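Local structure of PTS system, nitrogen regulatory IIA protein (Neisseria meningitidis, 2A0J) at residues A[26-29]-A[30-34]. The protein probably accepts and passes on phosphoryl groups in the nitrogen-related branch of the phosphotransferase system, taking part in nitrogen regulation. Residues are numbered along the deposited sequence; the frame is centred on the assembly and turned at random.
Sequences FEEA and GLLLE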
# COMPACT_ATOMS: atom_id res chain seq x y z
N PHE A 26 -3.82 8.97 -2.30
CA PHE A 26 -2.42 9.03 -2.71
C PHE A 26 -1.67 10.19 -2.07
O PHE A 26 -0.48 10.09 -1.78
CB PHE A 26 -2.31 9.11 -4.25
CG PHE A 26 -2.26 7.76 -4.93
CD1 PHE A 26 -3.34 6.89 -4.86
CD2 PHE A 26 -1.14 7.36 -5.64
CE1 PHE A 26 -3.30 5.64 -5.48
CE2 PHE A 26 -1.08 6.11 -6.27
CZ PHE A 26 -2.16 5.25 -6.19
N GLU A 27 -2.36 11.30 -1.84
CA GLU A 27 -1.72 12.44 -1.20
C GLU A 27 -1.34 12.08 0.23
O GLU A 27 -0.23 12.37 0.67
CB GLU A 27 -2.63 13.66 -1.21
CG GLU A 27 -2.70 14.36 -2.56
CD GLU A 27 -3.65 15.53 -2.56
OE1 GLU A 27 -3.70 16.24 -3.58
OE2 GLU A 27 -4.35 15.73 -1.55
N GLU A 28 -2.26 11.44 0.93
CA GLU A 28 -2.01 11.02 2.30
C GLU A 28 -0.86 10.01 2.38
O GLU A 28 -0.15 9.95 3.39
CB GLU A 28 -3.28 10.41 2.89
CG GLU A 28 -3.75 11.08 4.17
CD GLU A 28 -2.73 11.00 5.29
OE1 GLU A 28 -2.47 9.88 5.79
OE2 GLU A 28 -2.18 12.05 5.67
N ALA A 29 -0.69 9.22 1.33
CA ALA A 29 0.38 8.22 1.30
C ALA A 29 1.73 8.92 1.21
O ALA A 29 2.68 8.54 1.91
CB ALA A 29 0.19 7.28 0.12
N GLY A 30 1.83 9.94 0.36
CA GLY A 30 3.07 10.68 0.23
C GLY A 30 3.53 11.18 1.59
O GLY A 30 4.72 11.17 1.91
N LEU A 31 2.56 11.61 2.39
CA LEU A 31 2.83 12.12 3.73
C LEU A 31 3.38 11.04 4.66
O LEU A 31 4.34 11.28 5.41
CB LEU A 31 1.55 12.74 4.31
CG LEU A 31 1.24 14.09 3.67
CD1 LEU A 31 -0.18 14.54 4.00
CD2 LEU A 31 2.28 15.11 4.15
N LEU A 32 2.79 9.85 4.61
CA LEU A 32 3.22 8.73 5.45
C LEU A 32 4.64 8.26 5.12
O LEU A 32 5.42 7.94 6.01
CB LEU A 32 2.25 7.56 5.28
CG LEU A 32 0.82 7.73 5.77
CD1 LEU A 32 0.02 6.49 5.45
CD2 LEU A 32 0.81 8.00 7.26
N LEU A 33 4.97 8.22 3.83
CA LEU A 33 6.29 7.77 3.39
C LEU A 33 7.31 8.90 3.22
O LEU A 33 8.49 8.64 2.98
CB LEU A 33 6.14 6.98 2.08
CG LEU A 33 5.09 5.86 2.12
CD1 LEU A 33 5.23 5.03 0.86
CD2 LEU A 33 5.27 4.97 3.35
N GLU A 34 6.86 10.14 3.36
CA GLU A 34 7.71 11.32 3.23
C GLU A 34 8.98 11.33 4.09
O GLU A 34 8.99 10.93 5.25
CB GLU A 34 6.88 12.57 3.57
CG GLU A 34 7.66 13.87 3.55
CD GLU A 34 6.80 15.07 3.92
OE1 GLU A 34 7.31 16.21 3.82
OE2 GLU A 34 5.63 14.88 4.31
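A29 and E28 carry most of the contact with the following helical turn, A29 through its carbonyl and E28 through its carboxylate. The CB of A29 lies 3.1 Å from G30 N, and its O accepts from L33 N at 3.0 Å, with an N-H...O angle of 162° and the donor nearly in line with the C=O bond (168°). G30, with no side chain, gives its N to F26 O at 3.2 Å. E28 O accepts from L32 N, also at 3.2 Å, while the L31 N to E27 O bond is weak at 3.4 Å; all four follow the i to i+4 pattern of an alpha-helix. An unstaggered first torsion (chi1 -124°) and a bend at chi2 bring the E28 carboxylate over two leucines: OE2 lies 3.6 Å from CD1 of L31, whose side chain it crosses at about a right angle, and OE1 3.9 Å from CG of L32. These are van der Waals approaches of carboxylate to aliphatic carbon. L33 is the last helical residue, E34 the first to leave helical backbone angles, and residues 26-33 make up the last two turns of helix 22-33. On its buried side, F26 packs against helix 41-52, its ring edge-to-face with F49, and L33 rests on strands 77-83 and 97-106, joining the helix to the mixed sheet.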